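Ferulic acid esterase, AmCE1/Fae1A (Anaeromyces mucronatus, PDB 5CXX) probably acts as a feruloyl esterase, an alpha/beta-hydrolase that cleaves ferulic acid from its esters, and here holds ferulic acid in its pocket. Local coordinates at residues R15-G20 with S77-P82; S33-T38 with I130-P135; Y56-Y61 with Y141-G146; G158-L163 with A180-I185; E208-V213 with N240-W245. All blocks are in the same frame, centred on the assembly; numbering follows the deposited sequence.

Interaction 1 of 5, residues R15-G20 with S77-P82; sequences RTKQEG and STLAIP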
# COMPACT_ATOMS: atom_id res chain seq x y z
N ARG A 15 -14.47 -4.50 -8.98
CA ARG A 15 -13.68 -3.28 -9.19
C ARG A 15 -14.45 -2.16 -9.88
O ARG A 15 -13.90 -1.10 -10.17
CB ARG A 15 -12.40 -3.59 -9.98
CG ARG A 15 -12.69 -4.30 -11.33
CD ARG A 15 -11.31 -4.56 -12.05
NE ARG A 15 -10.71 -3.30 -12.54
CZ ARG A 15 -9.71 -3.27 -13.42
NH1 ARG A 15 -9.17 -4.43 -13.83
NH2 ARG A 15 -9.22 -2.10 -13.87
N THR A 16 -15.73 -2.42 -10.15
CA THR A 16 -16.64 -1.48 -10.85
C THR A 16 -17.69 -0.97 -9.84
O THR A 16 -18.24 -1.78 -9.04
CB THR A 16 -17.34 -2.23 -12.04
OG1 THR A 16 -16.29 -2.65 -12.94
CG2 THR A 16 -18.29 -1.31 -12.81
N LYS A 17 -18.02 0.32 -9.91
CA LYS A 17 -19.16 0.82 -9.15
C LYS A 17 -20.45 0.25 -9.72
O LYS A 17 -20.69 0.33 -10.91
CB LYS A 17 -19.22 2.36 -9.16
CG LYS A 17 -18.00 2.89 -8.36
CD LYS A 17 -18.09 4.45 -8.37
CE LYS A 17 -16.96 5.08 -7.58
NZ LYS A 17 -17.05 6.62 -7.72
N GLN A 18 -21.24 -0.39 -8.85
CA GLN A 18 -22.53 -0.93 -9.26
C GLN A 18 -23.68 0.06 -9.10
O GLN A 18 -23.73 0.84 -8.13
CB GLN A 18 -22.79 -2.19 -8.38
CG GLN A 18 -21.63 -3.20 -8.47
CD GLN A 18 -21.54 -3.79 -9.86
OE1 GLN A 18 -22.57 -4.18 -10.45
NE2 GLN A 18 -20.37 -3.75 -10.44
N GLU A 19 -24.60 0.05 -10.05
CA GLU A 19 -25.72 1.00 -10.01
C GLU A 19 -26.54 0.75 -8.75
O GLU A 19 -26.79 -0.44 -8.41
CB GLU A 19 -26.57 0.85 -11.26
CG GLU A 19 -27.54 2.04 -11.50
CD GLU A 19 -26.82 3.30 -11.89
OE1 GLU A 19 -25.62 3.20 -12.26
OE2 GLU A 19 -27.39 4.39 -11.81
N GLY A 20 -26.98 1.81 -8.07
CA GLY A 20 -27.84 1.62 -6.88
C GLY A 20 -27.04 1.39 -5.58
O GLY A 20 -27.64 1.28 -4.54
N SER A 77 -11.29 0.88 -9.01
CA SER A 77 -11.10 -0.24 -8.09
C SER A 77 -10.86 0.21 -6.66
O SER A 77 -11.28 -0.48 -5.76
CB SER A 77 -9.92 -1.14 -8.54
OG SER A 77 -8.74 -0.35 -8.68
N THR A 78 -10.18 1.34 -6.44
CA THR A 78 -9.82 1.70 -5.07
C THR A 78 -11.06 1.97 -4.24
O THR A 78 -11.19 1.51 -3.08
CB THR A 78 -8.89 2.95 -5.09
OG1 THR A 78 -7.70 2.57 -5.81
CG2 THR A 78 -8.50 3.47 -3.68
N LEU A 79 -11.96 2.78 -4.80
CA LEU A 79 -13.22 3.08 -4.10
C LEU A 79 -14.22 1.94 -4.18
O LEU A 79 -15.05 1.81 -3.28
CB LEU A 79 -13.89 4.34 -4.71
CG LEU A 79 -13.11 5.63 -4.55
CD1 LEU A 79 -13.81 6.76 -5.36
CD2 LEU A 79 -12.95 6.01 -3.06
N ALA A 80 -14.20 1.14 -5.25
CA ALA A 80 -15.30 0.15 -5.40
C ALA A 80 -15.05 -1.13 -4.62
O ALA A 80 -16.00 -1.71 -4.08
CB ALA A 80 -15.52 -0.20 -6.88
N ILE A 81 -13.82 -1.60 -4.59
CA ILE A 81 -13.56 -2.93 -4.02
C ILE A 81 -13.95 -3.08 -2.54
O ILE A 81 -14.66 -4.05 -2.19
CB ILE A 81 -12.05 -3.30 -4.23
CG1 ILE A 81 -11.87 -3.80 -5.68
CG2 ILE A 81 -11.59 -4.38 -3.20
CD1 ILE A 81 -10.36 -4.00 -6.09
N PRO A 82 -13.56 -2.12 -1.67
CA PRO A 82 -13.92 -2.38 -0.25
C PRO A 82 -15.43 -2.31 -0.02
O PRO A 82 -15.95 -3.13 0.75
CB PRO A 82 -13.19 -1.26 0.53
CG PRO A 82 -12.02 -0.88 -0.40
CD PRO A 82 -12.60 -0.98 -1.83
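A80 puts its methyl group over two flat backbone units: CB stands almost straight above the carbonyl carbon of R15, 3.7 Å from R15 C, and equally above the next peptide, 3.8 Å from T16 C. On the other side of that second peptide comes the Q18 amide, whose NE2 donates to T16 O over 3.2 Å from well above the carbonyl plane. Beyond the oxygen of the first peptide lies S77, with S77 CA making a CA-H...O contact of 3.6 Å to R15 O. R15 CB rests 3.8 Å from S77 CB; from there chi1 of 55° sets CG between backbone N and carbonyl carbon, and the chain runs on to outside partners, a salt bridge from NH2 to D75 and a hydrogen bond from NH1 to N256. K17 runs out extended and crosses L79 at its tip, NZ lying 4.0 Å from L79 CD1. No hydrogen bond joins the two segments, though T16 O is bonded to N84 farther along helix 77-87. The contact joins the loop after helix 12-15 to the first turn of the helix in the right-handed beta-alpha-beta crossover between strands 58-62 and 95-99 of this alpha/beta-hydrolase fold.

Interaction 2 of 5, residues S33-T38 with I130-P135; sequences SKVTET and IEVIMP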
# COMPACT_ATOMS: atom_id res chain seq x y z
N SER A 33 3.68 19.04 7.67
CA SER A 33 4.61 17.94 8.04
C SER A 33 5.93 18.50 8.57
O SER A 33 6.68 19.17 7.86
CB SER A 33 4.91 17.10 6.79
OG SER A 33 6.06 16.26 7.10
N LYS A 34 6.22 18.17 9.84
CA LYS A 34 7.55 18.47 10.37
C LYS A 34 8.68 17.64 9.70
O LYS A 34 9.85 17.96 9.92
CB LYS A 34 7.60 18.28 11.89
CG LYS A 34 7.32 16.85 12.30
CD LYS A 34 7.24 16.77 13.86
CE LYS A 34 6.94 15.32 14.27
NZ LYS A 34 6.63 15.30 15.74
N VAL A 35 8.31 16.57 8.99
CA VAL A 35 9.31 15.72 8.35
C VAL A 35 9.81 16.39 7.06
O VAL A 35 11.03 16.53 6.85
CB VAL A 35 8.72 14.33 8.09
CG1 VAL A 35 9.60 13.56 7.13
CG2 VAL A 35 8.55 13.57 9.41
N THR A 36 8.88 16.83 6.23
CA THR A 36 9.28 17.58 4.99
C THR A 36 9.45 19.08 5.24
O THR A 36 10.01 19.81 4.41
CB THR A 36 8.24 17.41 3.87
OG1 THR A 36 6.98 17.94 4.33
CG2 THR A 36 8.05 15.89 3.53
N GLU A 37 9.00 19.54 6.38
CA GLU A 37 8.91 20.98 6.73
C GLU A 37 8.10 21.75 5.70
O GLU A 37 8.38 22.92 5.43
CB GLU A 37 10.30 21.61 6.94
CG GLU A 37 11.06 20.82 8.04
CD GLU A 37 12.39 21.45 8.44
OE1 GLU A 37 12.62 22.65 8.22
OE2 GLU A 37 13.26 20.71 8.95
N THR A 38 7.03 21.12 5.22
CA THR A 38 6.13 21.77 4.28
C THR A 38 4.70 21.33 4.52
O THR A 38 4.46 20.33 5.18
CB THR A 38 6.48 21.43 2.82
OG1 THR A 38 6.36 20.02 2.65
CG2 THR A 38 7.90 21.87 2.47
N ILE A 130 4.78 7.64 10.14
CA ILE A 130 4.75 7.32 11.58
C ILE A 130 4.73 8.57 12.44
O ILE A 130 4.01 8.62 13.46
CB ILE A 130 5.97 6.40 11.91
CG1 ILE A 130 5.72 5.06 11.21
CG2 ILE A 130 6.16 6.27 13.41
CD1 ILE A 130 6.98 4.12 11.25
N GLU A 131 5.47 9.61 12.01
CA GLU A 131 5.60 10.82 12.82
C GLU A 131 4.51 11.86 12.55
O GLU A 131 4.27 12.72 13.40
CB GLU A 131 6.96 11.52 12.58
CG GLU A 131 8.13 10.60 12.96
CD GLU A 131 9.46 11.26 12.66
OE1 GLU A 131 9.54 12.50 12.58
OE2 GLU A 131 10.44 10.55 12.48
N VAL A 132 3.92 11.83 11.35
CA VAL A 132 3.00 12.93 10.96
C VAL A 132 1.61 12.40 10.60
O VAL A 132 0.63 12.88 11.20
CB VAL A 132 3.52 13.75 9.78
CG1 VAL A 132 2.59 14.96 9.54
CG2 VAL A 132 4.88 14.27 10.13
N ILE A 133 1.52 11.48 9.65
CA ILE A 133 0.19 11.10 9.17
C ILE A 133 -0.60 10.27 10.18
O ILE A 133 -1.80 10.56 10.45
CB ILE A 133 0.30 10.34 7.87
CG1 ILE A 133 0.71 11.33 6.73
CG2 ILE A 133 -1.07 9.74 7.43
CD1 ILE A 133 1.00 10.58 5.41
N MET A 134 0.02 9.30 10.79
CA MET A 134 -0.70 8.49 11.76
C MET A 134 -1.20 9.31 12.95
O MET A 134 -2.37 9.20 13.35
CB MET A 134 0.15 7.30 12.24
CG MET A 134 0.15 6.24 11.22
SD MET A 134 1.30 4.94 11.71
CE MET A 134 0.20 3.98 12.72
N PRO A 135 -0.34 10.20 13.52
CA PRO A 135 -0.90 11.06 14.59
C PRO A 135 -2.01 11.99 14.08
O PRO A 135 -2.98 12.26 14.79
CB PRO A 135 0.33 11.87 15.07
CG PRO A 135 1.52 10.96 14.74
CD PRO A 135 1.15 10.27 13.47
O HOH W 1 5.10 12.88 15.95
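K34 reaches across to E131 but does not pair with its carboxylate: K34 NZ stays 5.1 Å from E131 OE1. The ammonium instead gives a hydrogen to a water 2.9 Å from K34 NZ, and that water donates in turn to the backbone E131 O at 2.7 Å. The residue it reaches lies in a wider, pi-type turn of helix 125-140. Beneath this bridge V132 lays CG2 against S33 OG and 3.8 Å from V35 CG2, in the turn joining strands 26-33 and 38-45. V35 CG2 touches E131 OE1 as well, at 3.5 Å. The turn is organised by S33, whose OG stands anti to the backbone N (chi1 166°) and accepts from V35 N as an ST turn and from T36 N as an ST motif, the bond from T36 N to S33 OG being 3.0 Å and nearly straight at 172°. The same hydroxyl is hydrogen-bonded to E128 of the helix. An alanine in place of S33 would probably leave both amides and the E128 carboxylate without this partner. Valine methyls thus meet on the inner side, while the ammonium is tied through one water to the helix backbone and the two opposite charges, not in contact, would probably attract only weakly.

Interaction 3 of 5, residues Y56-Y61 with Y141-G146; sequences YPVVYY and YSILTG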
# COMPACT_ATOMS: atom_id res chain seq x y z
N TYR A 56 -13.08 3.21 13.35
CA TYR A 56 -12.83 2.43 12.16
C TYR A 56 -11.33 2.13 11.99
O TYR A 56 -10.47 2.97 12.28
CB TYR A 56 -13.30 3.19 10.89
CG TYR A 56 -14.75 3.56 10.95
CD1 TYR A 56 -15.18 4.70 11.62
CD2 TYR A 56 -15.71 2.74 10.35
CE1 TYR A 56 -16.55 5.04 11.69
CE2 TYR A 56 -17.09 3.07 10.41
CZ TYR A 56 -17.49 4.22 11.07
OH TYR A 56 -18.84 4.59 11.13
N PRO A 57 -11.02 0.97 11.44
CA PRO A 57 -9.63 0.66 11.10
C PRO A 57 -9.24 1.45 9.85
O PRO A 57 -10.10 1.99 9.14
CB PRO A 57 -9.65 -0.86 10.83
CG PRO A 57 -11.03 -1.04 10.21
CD PRO A 57 -11.96 -0.08 11.04
N VAL A 58 -7.94 1.56 9.61
CA VAL A 58 -7.42 2.44 8.53
C VAL A 58 -6.50 1.66 7.59
O VAL A 58 -5.62 0.93 8.07
CB VAL A 58 -6.62 3.61 9.13
CG1 VAL A 58 -6.19 4.60 8.03
CG2 VAL A 58 -7.43 4.38 10.21
N VAL A 59 -6.73 1.83 6.28
CA VAL A 59 -5.74 1.37 5.28
C VAL A 59 -5.06 2.58 4.65
O VAL A 59 -5.73 3.50 4.19
CB VAL A 59 -6.36 0.44 4.21
CG1 VAL A 59 -7.52 1.03 3.51
CG2 VAL A 59 -5.30 0.01 3.16
N TYR A 60 -3.72 2.59 4.70
CA TYR A 60 -2.94 3.59 3.95
C TYR A 60 -2.50 2.98 2.65
O TYR A 60 -1.89 1.90 2.68
CB TYR A 60 -1.72 3.99 4.80
CG TYR A 60 -2.08 4.61 6.12
CD1 TYR A 60 -2.37 5.96 6.17
CD2 TYR A 60 -2.20 3.82 7.27
CE1 TYR A 60 -2.74 6.55 7.38
CE2 TYR A 60 -2.58 4.40 8.48
CZ TYR A 60 -2.88 5.77 8.50
OH TYR A 60 -3.27 6.35 9.74
N TYR A 61 -2.84 3.61 1.51
CA TYR A 61 -2.61 3.02 0.18
C TYR A 61 -1.69 3.95 -0.62
O TYR A 61 -2.07 5.11 -0.88
CB TYR A 61 -3.99 2.88 -0.48
CG TYR A 61 -4.07 2.00 -1.74
CD1 TYR A 61 -2.94 1.42 -2.36
CD2 TYR A 61 -5.33 1.76 -2.29
CE1 TYR A 61 -3.12 0.60 -3.49
CE2 TYR A 61 -5.48 0.92 -3.43
CZ TYR A 61 -4.36 0.38 -4.00
OH TYR A 61 -4.50 -0.43 -5.11
N TYR A 141 -9.83 12.03 13.26
CA TYR A 141 -10.85 11.07 12.84
C TYR A 141 -11.09 10.03 13.90
O TYR A 141 -10.26 9.83 14.80
CB TYR A 141 -10.45 10.40 11.53
CG TYR A 141 -10.33 11.42 10.42
CD1 TYR A 141 -11.48 11.94 9.79
CD2 TYR A 141 -9.07 11.93 10.01
CE1 TYR A 141 -11.36 12.92 8.78
CE2 TYR A 141 -8.98 12.87 9.00
CZ TYR A 141 -10.11 13.35 8.40
OH TYR A 141 -10.02 14.33 7.41
N SER A 142 -12.23 9.37 13.81
CA SER A 142 -12.57 8.36 14.83
C SER A 142 -12.02 7.01 14.36
O SER A 142 -12.70 6.22 13.72
CB SER A 142 -14.07 8.31 15.05
OG SER A 142 -14.35 7.45 16.13
N ILE A 143 -10.76 6.78 14.67
CA ILE A 143 -10.08 5.57 14.21
C ILE A 143 -9.86 4.57 15.34
O ILE A 143 -9.86 4.90 16.52
CB ILE A 143 -8.70 5.91 13.58
CG1 ILE A 143 -7.68 6.29 14.66
CG2 ILE A 143 -8.85 7.07 12.53
CD1 ILE A 143 -6.20 6.41 14.03
N LEU A 144 -9.70 3.32 14.93
CA LEU A 144 -9.17 2.26 15.80
C LEU A 144 -7.66 2.31 15.66
O LEU A 144 -7.13 2.43 14.56
CB LEU A 144 -9.69 0.91 15.38
CG LEU A 144 -11.17 0.68 15.69
CD1 LEU A 144 -11.61 -0.62 15.05
CD2 LEU A 144 -11.39 0.68 17.23
N THR A 145 -6.96 2.23 16.79
CA THR A 145 -5.50 2.22 16.72
C THR A 145 -5.00 0.80 17.00
O THR A 145 -5.76 -0.08 17.41
CB THR A 145 -4.86 3.14 17.76
OG1 THR A 145 -5.40 2.79 19.04
CG2 THR A 145 -5.23 4.61 17.45
N GLY A 146 -3.69 0.62 16.80
CA GLY A 146 -3.08 -0.67 17.09
C GLY A 146 -2.83 -1.40 15.76
O GLY A 146 -3.53 -1.18 14.76
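Y56 bonds to the other segment through both of its backbone polar groups. Its N-H goes to the carbonyl of S142 (Y56 N to S142 O 3.1 Å), while its own carbonyl accepts a straighter bond, L144 N to Y56 O, of 2.8 Å and 170°. That donor stands well above the carbonyl plane, and I143 CA adds a CA-H...O contact at 3.3 Å to the same Y56 O. S142 O has a further neighbour, Y56 CD1 at 3.6 Å near the ring plane. Several other polar groups find partners outside the two segments: Y56 OH bonds to D51 N, S142 OG to K54 O, and S142 N to Y50 OH. S142 is the centre of an inverse gamma turn, closed by a weak bond from I143 N to Y141 O. Carbon packs around these bonds, with V58 CG2 3.8 Å from I143 CG2 and L144 CD1 4.1 Å from P57 CD, the leucine lying beside the proline and pointing the same way. An alanine in place of L144 would keep the backbone bonds but would probably open a gap beside P57. The pattern is a single parallel bridge between Y56 and I143, just ahead of where strands 58-62 and 150-155 pair in the central alpha/beta-hydrolase sheet.

Interaction 4 of 5, residues G158-L163 with A180-I185; sequences GARTSL and APAPGI. With FER (3-(4-hydroxy-3-methoxyphenyl)-2-propenoic acid), chain D.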
# COMPACT_ATOMS: atom_id res chain seq x y z
N GLY A 158 5.33 2.38 -4.32
CA GLY A 158 4.52 2.44 -3.08
C GLY A 158 4.42 1.04 -2.44
O GLY A 158 4.24 0.95 -1.22
N ALA A 159 4.54 0.01 -3.26
CA ALA A 159 4.55 -1.37 -2.75
C ALA A 159 5.93 -1.72 -2.13
O ALA A 159 5.99 -2.44 -1.12
CB ALA A 159 4.24 -2.32 -3.91
N ARG A 160 7.02 -1.28 -2.75
CA ARG A 160 8.32 -1.36 -2.11
C ARG A 160 8.30 -0.67 -0.75
O ARG A 160 8.78 -1.21 0.26
CB ARG A 160 9.38 -0.75 -3.06
CG ARG A 160 10.51 -0.09 -2.27
CD ARG A 160 11.70 0.30 -3.22
NE ARG A 160 12.47 1.33 -2.55
CZ ARG A 160 13.69 1.68 -2.99
NH1 ARG A 160 14.25 1.06 -4.05
NH2 ARG A 160 14.34 2.67 -2.37
N THR A 161 7.68 0.53 -0.72
CA THR A 161 7.69 1.30 0.50
C THR A 161 6.80 0.61 1.54
O THR A 161 7.15 0.57 2.74
CB THR A 161 7.19 2.75 0.20
OG1 THR A 161 8.13 3.31 -0.75
CG2 THR A 161 7.18 3.60 1.50
N SER A 162 5.67 0.05 1.11
CA SER A 162 4.79 -0.68 2.05
C SER A 162 5.49 -1.89 2.66
O SER A 162 5.36 -2.16 3.86
CB SER A 162 3.52 -1.16 1.34
OG SER A 162 2.71 -0.07 0.97
N LEU A 163 6.26 -2.63 1.84
CA LEU A 163 6.95 -3.80 2.39
C LEU A 163 8.06 -3.38 3.37
O LEU A 163 8.24 -4.01 4.42
CB LEU A 163 7.60 -4.63 1.26
CG LEU A 163 6.60 -5.49 0.52
CD1 LEU A 163 7.22 -6.04 -0.82
CD2 LEU A 163 6.15 -6.71 1.40
N ALA A 180 2.98 -5.38 -7.21
CA ALA A 180 4.10 -5.17 -8.15
C ALA A 180 5.18 -4.28 -7.54
O ALA A 180 5.57 -3.27 -8.16
CB ALA A 180 3.61 -4.58 -9.49
N PRO A 181 5.75 -4.67 -6.40
CA PRO A 181 6.78 -3.83 -5.77
C PRO A 181 8.07 -3.65 -6.60
O PRO A 181 8.56 -4.53 -7.29
CB PRO A 181 7.09 -4.59 -4.45
CG PRO A 181 6.78 -6.07 -4.76
CD PRO A 181 5.46 -5.89 -5.59
N ALA A 182 8.58 -2.42 -6.51
CA ALA A 182 9.77 -1.98 -7.23
C ALA A 182 11.06 -2.62 -6.68
O ALA A 182 11.10 -2.99 -5.48
CB ALA A 182 9.83 -0.41 -7.13
N PRO A 183 12.11 -2.64 -7.49
CA PRO A 183 13.43 -3.10 -7.00
C PRO A 183 13.98 -2.21 -5.92
O PRO A 183 13.62 -1.02 -5.80
CB PRO A 183 14.34 -3.01 -8.23
CG PRO A 183 13.63 -2.00 -9.19
CD PRO A 183 12.16 -2.21 -8.92
N GLY A 184 14.90 -2.79 -5.14
CA GLY A 184 15.75 -2.03 -4.24
C GLY A 184 15.42 -2.09 -2.76
O GLY A 184 16.11 -1.41 -1.94
N ILE A 185 14.42 -2.88 -2.37
CA ILE A 185 14.28 -3.09 -0.91
C ILE A 185 15.61 -3.70 -0.43
O ILE A 185 16.17 -3.31 0.60
CB ILE A 185 13.14 -4.05 -0.54
CG1 ILE A 185 11.82 -3.38 -0.95
CG2 ILE A 185 13.15 -4.35 0.99
CD1 ILE A 185 10.66 -4.36 -0.79
C4 FER D . 13.38 1.10 -10.68
C5 FER D . 12.37 0.83 -11.65
C6 FER D . 11.08 1.16 -11.38
C3 FER D . 13.00 1.62 -9.43
C2 FER D . 11.71 1.98 -9.15
C1 FER D . 10.74 1.73 -10.11
C10 FER D . 13.60 2.11 -7.27
C7 FER D . 9.34 2.15 -9.81
C8 FER D . 8.37 2.29 -10.73
C9 FER D . 6.98 2.72 -10.26
O1 FER D . 6.71 2.97 -9.04
O2 FER D . 6.08 2.85 -11.13
O4 FER D . 14.71 0.81 -10.84
O3 FER D . 14.05 1.79 -8.58
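R160 turns its CG away from the usual staggered positions (chi1 148°) and then runs extended as far as NE, which carries the chain past I185 and out to the loop carbonyls. The aliphatic part slides along the isoleucine in the opposite direction, R160 CG lying 3.8 Å from I185 CG1. At the tip R160 NH1 donates to P183 O over 2.8 Å; the oxygen lies in the guanidinium plane and the bond uses one of its lone pairs. G184 O sits over one face of the same group, toward its rim, and G184, without a side chain, lets NH1 come close to its CA. NH2 has its own partner, a salt bridge to D123, so the guanidinium is held at two points. Closer to the helix A159 CB presses on P181 CA at 3.5 Å, tighter than usual for two carbons. L163 meets I185 at about a right angle, with L163 CB 3.7 Å from I185 CD1. The ferulic acid lies along this loop: P183 CG is 3.4 Å from its phenol oxygen O4, A182 CB 3.7 Å from ring atom C2, and R160 NH1 3.4 Å from the methoxy carbon C10. Ferulic acid is also hydrogen-bonded to L65 N and M157 N, consistent with an oxyanion hole. R160 thus holds P183 O of the loop that, with A182, lines one side of the pocket, just after what is probably the nucleophile elbow of an alpha/beta-hydrolase.

Interaction 5 of 5, residues E208-V213 with N240-W245; sequences EIQPIV and NQEHIW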
# COMPACT_ATOMS: atom_id res chain seq x y z
N GLU A 208 10.41 -9.17 13.55
CA GLU A 208 10.32 -9.95 14.77
C GLU A 208 8.85 -10.33 14.96
O GLU A 208 8.59 -11.54 14.83
CB GLU A 208 10.91 -9.18 15.94
CG GLU A 208 11.43 -10.08 16.99
CD GLU A 208 12.26 -9.34 18.00
OE1 GLU A 208 12.73 -8.22 17.69
OE2 GLU A 208 12.44 -9.83 19.10
N ILE A 209 7.92 -9.38 15.21
CA ILE A 209 6.46 -9.71 15.25
C ILE A 209 5.92 -9.82 13.83
O ILE A 209 6.10 -8.88 13.03
CB ILE A 209 5.60 -8.72 16.14
CG1 ILE A 209 4.09 -9.13 16.11
CG2 ILE A 209 5.78 -7.26 15.76
CD1 ILE A 209 3.25 -8.42 17.31
N GLN A 210 5.34 -10.98 13.47
CA GLN A 210 4.98 -11.23 12.06
C GLN A 210 3.79 -10.39 11.63
O GLN A 210 2.84 -10.25 12.41
CB GLN A 210 4.60 -12.72 11.86
CG GLN A 210 5.83 -13.61 11.82
CD GLN A 210 6.76 -13.26 10.65
OE1 GLN A 210 6.47 -13.57 9.50
NE2 GLN A 210 7.87 -12.58 10.96
N PRO A 211 3.81 -9.87 10.38
CA PRO A 211 2.53 -9.34 9.87
C PRO A 211 1.40 -10.32 10.06
O PRO A 211 1.56 -11.57 9.92
CB PRO A 211 2.82 -9.17 8.37
CG PRO A 211 4.28 -8.92 8.27
CD PRO A 211 4.82 -9.92 9.31
N ILE A 212 0.20 -9.81 10.36
CA ILE A 212 -0.97 -10.66 10.41
C ILE A 212 -1.26 -11.23 8.99
O ILE A 212 -1.59 -12.40 8.83
CB ILE A 212 -2.20 -9.89 10.95
CG1 ILE A 212 -1.85 -9.32 12.35
CG2 ILE A 212 -3.48 -10.76 10.97
CD1 ILE A 212 -2.91 -8.29 12.91
N VAL A 213 -1.13 -10.35 7.99
CA VAL A 213 -1.20 -10.75 6.58
C VAL A 213 -0.09 -9.99 5.85
O VAL A 213 0.11 -8.76 6.07
CB VAL A 213 -2.56 -10.41 5.94
CG1 VAL A 213 -2.54 -10.73 4.44
CG2 VAL A 213 -3.70 -11.13 6.62
N ASN A 240 11.67 -17.51 6.19
CA ASN A 240 10.58 -18.04 7.00
C ASN A 240 9.54 -17.02 7.40
O ASN A 240 9.00 -17.07 8.53
CB ASN A 240 11.14 -18.73 8.26
CG ASN A 240 12.02 -19.87 7.94
OD1 ASN A 240 13.27 -19.77 8.00
ND2 ASN A 240 11.41 -20.97 7.58
N GLN A 241 9.25 -16.08 6.49
CA GLN A 241 8.27 -15.02 6.75
C GLN A 241 7.00 -15.44 6.03
O GLN A 241 7.01 -15.49 4.79
CB GLN A 241 8.77 -13.64 6.20
CG GLN A 241 10.16 -13.27 6.79
CD GLN A 241 10.09 -13.06 8.29
OE1 GLN A 241 9.50 -12.05 8.75
NE2 GLN A 241 10.62 -14.01 9.07
N GLU A 242 5.94 -15.74 6.76
CA GLU A 242 4.68 -16.21 6.14
C GLU A 242 4.07 -15.08 5.32
O GLU A 242 4.02 -13.92 5.78
CB GLU A 242 3.66 -16.64 7.19
CG GLU A 242 3.67 -15.73 8.42
CD GLU A 242 3.09 -16.40 9.69
OE1 GLU A 242 3.04 -17.66 9.74
OE2 GLU A 242 2.74 -15.67 10.66
N HIS A 243 3.62 -15.41 4.11
CA HIS A 243 3.05 -14.42 3.21
C HIS A 243 2.36 -15.11 2.07
O HIS A 243 2.46 -16.36 1.87
CB HIS A 243 4.13 -13.46 2.67
CG HIS A 243 5.08 -14.16 1.73
ND1 HIS A 243 6.00 -15.09 2.19
CD2 HIS A 243 5.14 -14.18 0.38
CE1 HIS A 243 6.64 -15.60 1.14
NE2 HIS A 243 6.11 -15.10 0.04
N ILE A 244 1.58 -14.33 1.34
CA ILE A 244 0.88 -14.80 0.18
C ILE A 244 1.55 -14.23 -1.05
O ILE A 244 1.83 -13.01 -1.06
CB ILE A 244 -0.56 -14.25 0.22
CG1 ILE A 244 -1.31 -14.88 1.42
CG2 ILE A 244 -1.31 -14.46 -1.12
CD1 ILE A 244 -2.61 -14.03 1.81
N TRP A 245 1.75 -15.06 -2.07
CA TRP A 245 2.32 -14.60 -3.32
C TRP A 245 1.52 -15.19 -4.48
O TRP A 245 1.22 -16.39 -4.45
CB TRP A 245 3.80 -15.04 -3.40
CG TRP A 245 4.38 -15.13 -4.81
CD1 TRP A 245 4.76 -16.27 -5.44
CD2 TRP A 245 4.73 -14.03 -5.73
NE1 TRP A 245 5.30 -16.01 -6.68
CE2 TRP A 245 5.27 -14.65 -6.90
CE3 TRP A 245 4.59 -12.64 -5.70
CZ2 TRP A 245 5.73 -13.93 -7.98
CZ3 TRP A 245 5.03 -11.90 -6.83
CH2 TRP A 245 5.60 -12.55 -7.94
O HOH W 2 5.70 -12.33 7.13
O HOH W 3 1.88 -13.30 7.72
O HOH W 4 1.11 -13.70 11.57
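Q210 can be followed outward atom by atom across E242 and Q241. Its CB starts 3.7 Å from E242 OE2, and CG stays near the same oxygen, 3.9 Å from E242 OE2. The chain then bends, chi2 of -61° swinging CD round toward Q241. Q210 OE1 accepts from a water at 2.8 Å, which also donates to the carbonyl of E242. Q210 NE2 donates to Q241 OE1 over 2.8 Å, nearly straight at 169°; that oxygen lies in the plane of the Q210 amide, whereas the donor stands above the plane of the Q241 carbonyl, the two amides being turned 90° apart. Q241 is fixed from outside as well: its OE1 also accepts from A207 N, and its NE2 bonds to N239 O, so both ends of the amide are held and its flip is decided. This is the exit of helix 228-238, where N240, with positive phi, is the C-prime residue of a Schellman motif, its outer bond running from Q241 N to L236 O and its inner one from N240 N to T237 O. The chain continues into strand 244-248, an outer strand of the central sheet, which pairs in parallel with strand 213-219. Two further waters tie the loop to E242. One donates to P211 O and E242 O, the other to P211 O and the carboxylate, 2.7 Å from E242 OE2. H243 folds its ring back so that ND1 donates to Q241 O at 2.8 Å, while its NE2 bonds to H233. V213 CG1 lies 4.2 Å from I244 CD1.

How the interactions relate
Interaction 4 contributes R160, A182 and P183 to the ferulic acid pocket; the others lie farther out around the same sheet. Interaction 3 touches two of them: I133 CG2 of interaction 2 packs 3.6 Å from Y60 CE1, and T78 OG1 of interaction 1 lies 3.6 Å from Y61 CE2. Interactions 1 and 2 themselves stay about 15 Å apart at their nearest atoms. Strand 58-62 thus touches helix 125-140 through Y60 and helix 77-87 through Y61. Interactions 3 and 5 both reach the central sheet, with nearest atoms about 7 Å apart. The centres of interactions 4 and 5 are about 16 Å apart. The centres of interactions 1 and 4 are about 26 Å apart, across the chain's centre.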